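Local structure of tryptophan halogenase (Shewanella frigidimarina, 2PYX) at residues Cys98-Ser103 with Gln416-Arg421; Tyr412-Arg417 with Tyr467-Met472. The protein probably works as an FAD-binding, flavin-dependent monooxygenase of the tryptophan halogenase family. One frame throughout, in Å; residues are numbered along the deposited sequence.

Interaction 1: Cys98-Ser103 with Gln416-Arg421; sequences CKDPQS and QRQEDR
Asp-100 reaches across to the backbone of Gln-418 and Glu-419, and its carboxylate carries the contact. Starting at the root of the side chain, Asp-100 CB lies 4.0 Å from Glu-419 CG. With its CG anti to the carbonyl carbon (chi1 -67°), Asp-100 CG comes within 3.4 Å of Glu-419 CG, and the two side chains cross at about a right angle. At the tip, OD2 accepts the Gln-418 N-H (OD2 to N 2.8 Å) and OD1 accepts that of Glu-419 (OD1 to N 3.1 Å), both from the syn side but 21° and 29° out of the carboxylate plane. The contact joins two surface loops, the connection of the antiparallel hairpin formed by strands 87-95 and 108-112 and the segment between helices 383-413 and 421-425. One water links Asp-100 OD1 to Arg-417 NH1 and Asp-420 OD2; another links OD2 and the Asp-100 N-H to Gln-416 O. An alanine here would probably leave the amides of Gln-418 and Glu-419 without their carboxylate acceptors and the first water without one of its anchors. Arg-417 runs extended past Lys-99, its CG 3.6 Å from Lys-99 C, and Pro-101 CD lies over a guanidinium face. That group is hydrogen-bonded through NE to Asn-96 O and makes a cation-pi contact with Trp-423. Further back, Gln-416 N donates to Cys-98 O at 2.7 Å.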
loop_
_atom_site.group_PDB
_atom_site.type_symbol
_atom_site.label_atom_id
_atom_site.label_comp_id
_atom_site.label_asym_id
_atom_site.label_seq_id
_atom_site.Cartn_x
_atom_site.Cartn_y
_atom_site.Cartn_z
ATOM N N CYS A 98 9.014 -18.135 -7.881
ATOM C CA CYS A 98 9.702 -19.205 -7.187
ATOM C C CYS A 98 10.788 -19.954 -7.969
ATOM O O CYS A 98 11.794 -20.394 -7.387
ATOM C CB CYS A 98 8.732 -20.259 -6.674
ATOM S SG CYS A 98 7.530 -19.624 -5.519
ATOM N N LYS A 99 10.530 -20.165 -9.265
ATOM C CA LYS A 99 11.406 -21.022 -10.065
ATOM C C LYS A 99 11.704 -20.356 -11.398
ATOM O O LYS A 99 10.939 -19.534 -11.867
ATOM C CB LYS A 99 10.701 -22.350 -10.328
ATOM C CG LYS A 99 10.462 -23.241 -9.108
ATOM C CD LYS A 99 9.461 -24.328 -9.507
ATOM C CE LYS A 99 9.047 -25.257 -8.381
ATOM N NZ LYS A 99 7.867 -26.103 -8.825
ATOM N N ASP A 100 12.834 -20.737 -12.000
ATOM C CA ASP A 100 13.093 -20.369 -13.384
ATOM C C ASP A 100 11.939 -20.930 -14.223
ATOM O O ASP A 100 11.653 -22.131 -14.111
ATOM C CB ASP A 100 14.417 -20.954 -13.834
ATOM C CG ASP A 100 15.577 -20.338 -13.112
ATOM O OD1 ASP A 100 15.747 -19.130 -13.280
ATOM O OD2 ASP A 100 16.266 -21.051 -12.392
ATOM N N PRO A 101 11.260 -20.076 -14.994
ATOM C CA PRO A 101 10.050 -20.520 -15.697
ATOM C C PRO A 101 10.242 -21.710 -16.651
ATOM O O PRO A 101 11.248 -21.772 -17.386
ATOM C CB PRO A 101 9.601 -19.280 -16.432
ATOM C CG PRO A 101 10.112 -18.156 -15.576
ATOM C CD PRO A 101 11.454 -18.629 -15.180
ATOM N N GLN A 102 9.324 -22.675 -16.552
ATOM C CA GLN A 102 9.261 -23.821 -17.474
ATOM C C GLN A 102 7.835 -23.857 -18.021
ATOM O O GLN A 102 6.861 -23.624 -17.294
ATOM C CB GLN A 102 9.603 -25.115 -16.770
ATOM C CG GLN A 102 11.075 -25.340 -16.463
ATOM C CD GLN A 102 11.284 -26.665 -15.764
ATOM O OE1 GLN A 102 10.890 -26.827 -14.607
ATOM N NE2 GLN A 102 11.838 -27.631 -16.467
ATOM N N SER A 103 7.686 -24.178 -19.300
ATOM C CA SER A 103 6.395 -24.067 -19.973
ATOM C C SER A 103 5.298 -24.963 -19.391
ATOM O O SER A 103 4.112 -24.635 -19.475
ATOM C CB SER A 103 6.579 -24.405 -21.458
ATOM O OG SER A 103 7.218 -25.676 -21.627
ATOM N N GLN A 416 13.850 -19.803 -5.665
ATOM C CA GLN A 416 14.818 -20.814 -6.093
ATOM C C GLN A 416 15.334 -20.500 -7.494
ATOM O O GLN A 416 16.053 -21.313 -8.111
ATOM C CB GLN A 416 14.211 -22.219 -6.038
ATOM C CG GLN A 416 13.907 -22.671 -4.622
ATOM C CD GLN A 416 13.547 -24.146 -4.558
ATOM O OE1 GLN A 416 12.742 -24.631 -5.358
ATOM N NE2 GLN A 416 14.151 -24.866 -3.612
ATOM N N ARG A 417 14.999 -19.337 -8.009
ATOM C CA ARG A 417 15.493 -18.931 -9.337
ATOM C C ARG A 417 17.026 -18.924 -9.369
ATOM O O ARG A 417 17.670 -18.389 -8.487
ATOM C CB ARG A 417 14.969 -17.570 -9.720
ATOM C CG ARG A 417 13.594 -17.541 -10.256
ATOM C CD ARG A 417 13.031 -16.155 -10.331
ATOM N NE ARG A 417 11.920 -15.981 -11.243
ATOM C CZ ARG A 417 12.049 -15.689 -12.545
ATOM N NH1 ARG A 417 13.253 -15.507 -13.089
ATOM N NH2 ARG A 417 10.990 -15.517 -13.297
ATOM N N GLN A 418 17.578 -19.522 -10.430
ATOM C CA GLN A 418 19.025 -19.739 -10.577
ATOM C C GLN A 418 19.595 -19.168 -11.870
ATOM O O GLN A 418 20.801 -18.917 -11.926
ATOM C CB GLN A 418 19.373 -21.235 -10.551
ATOM C CG GLN A 418 19.261 -21.895 -9.193
ATOM C CD GLN A 418 20.352 -21.462 -8.207
ATOM O OE1 GLN A 418 21.175 -20.583 -8.498
ATOM N NE2 GLN A 418 20.358 -22.083 -7.033
ATOM N N GLU A 419 18.771 -18.933 -12.892
ATOM C CA GLU A 419 19.339 -18.600 -14.225
ATOM C C GLU A 419 19.933 -17.204 -14.310
ATOM O O GLU A 419 20.874 -16.954 -15.095
ATOM C CB GLU A 419 18.304 -18.787 -15.334
ATOM C CG GLU A 419 17.960 -20.245 -15.559
ATOM C CD GLU A 419 19.181 -21.058 -15.940
ATOM O OE1 GLU A 419 19.809 -20.700 -16.965
ATOM O OE2 GLU A 419 19.517 -22.029 -15.209
ATOM N N ASP A 420 19.409 -16.286 -13.504
ATOM C CA ASP A 420 19.783 -14.892 -13.598
ATOM C C ASP A 420 20.554 -14.401 -12.378
ATOM O O ASP A 420 20.175 -14.646 -11.213
ATOM C CB ASP A 420 18.549 -14.026 -13.753
ATOM C CG ASP A 420 17.745 -14.380 -14.973
ATOM O OD1 ASP A 420 18.280 -14.117 -16.089
ATOM O OD2 ASP A 420 16.612 -14.889 -14.796
ATOM N N ARG A 421 21.607 -13.633 -12.651
ATOM C CA ARG A 421 22.426 -13.057 -11.571
ATOM C C ARG A 421 21.578 -12.273 -10.568
ATOM O O ARG A 421 21.863 -12.305 -9.375
ATOM C CB ARG A 421 23.522 -12.155 -12.169
ATOM C CG ARG A 421 24.454 -11.572 -11.102
ATOM C CD ARG A 421 25.595 -10.763 -11.666
ATOM N NE ARG A 421 25.179 -9.554 -12.398
ATOM C CZ ARG A 421 25.047 -8.337 -11.904
ATOM N NH1 ARG A 421 25.158 -8.137 -10.604
ATOM N NH2 ARG A 421 24.779 -7.318 -12.689
HETATM O O HOH W 1 16.275 -16.492 -12.652
HETATM O O HOH W 2 14.340 -22.614 -10.402
#

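Interaction 2: Tyr412-Arg417 with Tyr467-Met472; sequences YVISQR and YVLYGM
Ile-414 O and Met-472 O share two bridging waters, each lying 2.8 to 2.9 Å from both carbonyl oxygens. Both waters are placed to donate to this pair, although other acceptors nearby compete for their protons. Each carbonyl belongs to the first residue to leave helical geometry, one after helix 383-413 and the other after helix 462-471, and the contact is thus packing between two helix C-terminal ends. Apart from the waters the meeting is apolar. Ile-414 holds CG1 in the crowded position between backbone N and carbonyl carbon (chi1 67°), and this carbon touches the selenium of Met-472, a selenomethionine, at 3.7 Å. Ile-414 CD1 reaches on to helix 462-471, packing 3.7 Å from Leu-469 CA and close to Met-472 CB, while Leu-469 CD1 meets Ile-414 CD1 at 3.9 Å. The Met-472 chain bends at its last torsion (chi3 66°), carrying CE against the backbone of Ser-415, 3.6 Å from its N. Ser-415 OG accepts the Arg-417 N-H in a nearly straight bond (166°), an ST turn, and also bonds to Trp-97 O. Around this buried patch, Leu-440 of helix 434-443 touches Ile-414 and Tyr-109 of strand 108-112 touches Met-472. The side chain of Val-468 lies about 4 Å from that of Glu-361, a predicted L-tryptophan-binding residue. No direct hydrogen bond crosses between the two segments: dispersion contacts join the side chains, and because both facing carbonyls are acceptors they cannot bond each other directly, and the two waters supply the polar link.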
loop_
_atom_site.group_PDB
_atom_site.type_symbol
_atom_site.label_atom_id
_atom_site.label_comp_id
_atom_site.label_asym_id
_atom_site.label_seq_id
_atom_site.Cartn_x
_atom_site.Cartn_y
_atom_site.Cartn_z
ATOM N N TYR A 412 11.935 -11.993 -2.403
ATOM C CA TYR A 412 13.079 -12.340 -3.257
ATOM C C TYR A 412 13.932 -13.437 -2.671
ATOM O O TYR A 412 14.437 -14.308 -3.378
ATOM C CB TYR A 412 13.975 -11.111 -3.480
ATOM C CG TYR A 412 13.318 -9.981 -4.208
ATOM C CD1 TYR A 412 13.286 -9.965 -5.593
ATOM C CD2 TYR A 412 12.712 -8.906 -3.553
ATOM C CE1 TYR A 412 12.686 -8.947 -6.256
ATOM C CE2 TYR A 412 12.134 -7.863 -4.246
ATOM C CZ TYR A 412 12.113 -7.893 -5.606
ATOM O OH TYR A 412 11.523 -6.852 -6.305
ATOM N N VAL A 413 14.187 -13.359 -1.379
ATOM C CA VAL A 413 15.248 -14.201 -0.771
ATOM C C VAL A 413 14.948 -15.678 -0.823
ATOM O O VAL A 413 15.862 -16.505 -0.866
ATOM C CB VAL A 413 15.492 -13.890 0.715
ATOM C CG1 VAL A 413 16.527 -14.914 1.337
ATOM C CG2 VAL A 413 16.002 -12.539 0.887
ATOM N N ILE A 414 13.659 -16.022 -0.774
ATOM C CA ILE A 414 13.255 -17.424 -0.751
ATOM C C ILE A 414 12.876 -17.998 -2.125
ATOM O O ILE A 414 12.369 -19.133 -2.230
ATOM C CB ILE A 414 12.160 -17.684 0.292
ATOM C CG1 ILE A 414 10.859 -17.003 -0.095
ATOM C CG2 ILE A 414 12.648 -17.245 1.667
ATOM C CD1 ILE A 414 9.773 -17.099 0.985
ATOM N N SER A 415 13.174 -17.253 -3.178
ATOM C CA SER A 415 13.097 -17.822 -4.520
ATOM C C SER A 415 14.145 -18.908 -4.714
ATOM O O SER A 415 15.194 -18.916 -4.063
ATOM C CB SER A 415 13.333 -16.729 -5.585
ATOM O OG SER A 415 13.130 -17.282 -6.891
ATOM N N GLN A 416 13.850 -19.803 -5.665
ATOM C CA GLN A 416 14.818 -20.814 -6.093
ATOM C C GLN A 416 15.334 -20.500 -7.494
ATOM O O GLN A 416 16.053 -21.313 -8.111
ATOM C CB GLN A 416 14.211 -22.219 -6.038
ATOM C CG GLN A 416 13.907 -22.671 -4.622
ATOM C CD GLN A 416 13.547 -24.146 -4.558
ATOM O OE1 GLN A 416 12.742 -24.631 -5.358
ATOM N NE2 GLN A 416 14.151 -24.866 -3.612
ATOM N N ARG A 417 14.999 -19.337 -8.009
ATOM C CA ARG A 417 15.493 -18.931 -9.337
ATOM C C ARG A 417 17.026 -18.924 -9.369
ATOM O O ARG A 417 17.670 -18.389 -8.487
ATOM C CB ARG A 417 14.969 -17.570 -9.720
ATOM C CG ARG A 417 13.594 -17.541 -10.256
ATOM C CD ARG A 417 13.031 -16.155 -10.331
ATOM N NE ARG A 417 11.920 -15.981 -11.243
ATOM C CZ ARG A 417 12.049 -15.689 -12.545
ATOM N NH1 ARG A 417 13.253 -15.507 -13.089
ATOM N NH2 ARG A 417 10.990 -15.517 -13.297
ATOM N N TYR A 467 1.748 -16.157 4.479
ATOM C CA TYR A 467 1.249 -16.325 3.110
ATOM C C TYR A 467 2.395 -16.297 2.102
ATOM O O TYR A 467 2.394 -17.053 1.138
ATOM C CB TYR A 467 0.256 -15.248 2.738
ATOM C CG TYR A 467 -1.111 -15.423 3.292
ATOM C CD1 TYR A 467 -1.851 -16.594 3.043
ATOM C CD2 TYR A 467 -1.726 -14.402 3.989
ATOM C CE1 TYR A 467 -3.182 -16.722 3.530
ATOM C CE2 TYR A 467 -3.081 -14.536 4.453
ATOM C CZ TYR A 467 -3.774 -15.704 4.228
ATOM O OH TYR A 467 -5.094 -15.812 4.678
ATOM N N VAL A 468 3.352 -15.385 2.289
ATOM C CA VAL A 468 4.491 -15.305 1.382
ATOM C C VAL A 468 5.437 -16.479 1.606
ATOM O O VAL A 468 5.824 -17.168 0.645
ATOM C CB VAL A 468 5.211 -13.940 1.478
ATOM C CG1 VAL A 468 6.523 -13.952 0.656
ATOM C CG2 VAL A 468 4.295 -12.841 0.962
ATOM N N LEU A 469 5.835 -16.727 2.847
ATOM C CA LEU A 469 6.800 -17.778 3.136
ATOM C C LEU A 469 6.330 -19.115 2.569
ATOM O O LEU A 469 7.082 -19.823 1.904
ATOM C CB LEU A 469 7.020 -17.877 4.648
ATOM C CG LEU A 469 8.204 -18.666 5.167
ATOM C CD1 LEU A 469 9.526 -18.028 4.792
ATOM C CD2 LEU A 469 8.163 -18.796 6.675
ATOM N N TYR A 470 5.094 -19.481 2.882
ATOM C CA TYR A 470 4.564 -20.779 2.478
ATOM C C TYR A 470 3.965 -20.758 1.088
ATOM O O TYR A 470 3.891 -21.807 0.430
ATOM C CB TYR A 470 3.619 -21.332 3.529
ATOM C CG TYR A 470 4.358 -21.514 4.844
ATOM C CD1 TYR A 470 5.519 -22.299 4.946
ATOM C CD2 TYR A 470 3.980 -20.793 5.973
ATOM C CE1 TYR A 470 6.249 -22.388 6.103
ATOM C CE2 TYR A 470 4.715 -20.907 7.164
ATOM C CZ TYR A 470 5.831 -21.685 7.241
ATOM O OH TYR A 470 6.566 -21.767 8.399
ATOM N N GLY A 471 3.551 -19.598 0.595
ATOM C CA GLY A 471 3.246 -19.471 -0.817
ATOM C C GLY A 471 4.417 -19.894 -1.683
ATOM O O GLY A 471 4.225 -20.508 -2.760
HETATM N N MSE A 472 5.612 -19.559 -1.240
HETATM C CA MSE A 472 6.832 -19.849 -1.961
HETATM C C MSE A 472 7.515 -21.133 -1.515
HETATM O O MSE A 472 8.693 -21.354 -1.780
HETATM C CB MSE A 472 7.768 -18.631 -1.889
HETATM C CG MSE A 472 7.133 -17.410 -2.466
HETATM SE SE MSE A 472 8.401 -15.890 -2.571
HETATM C CE MSE A 472 9.675 -16.672 -3.947
HETATM O O HOH W 3 10.476 -20.596 -3.776
HETATM O O HOH W 4 11.219 -20.991 -0.464
#

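Overall arrangement
From the N terminus, the chain first reaches 98-103, in the loop between strands 87-95 and 108-112. Interaction 1 closes a loop of more than 300 residues, bringing this loop to the segment that follows helix 383-413. Interaction 2 starts at the end of that helix and closes a much shorter loop, which contains helices 421-425 and 434-443 and returns on helix 462-471. The two loops cross rather than nest, the second beginning just before the first ends, with Gln-416 and Arg-417 common to both. The contacts also touch directly, Cys-98 SG lying 3.6 Å from Met-472 CA. Together they join the loop of the 87-95/108-112 hairpin to the ends of two helices.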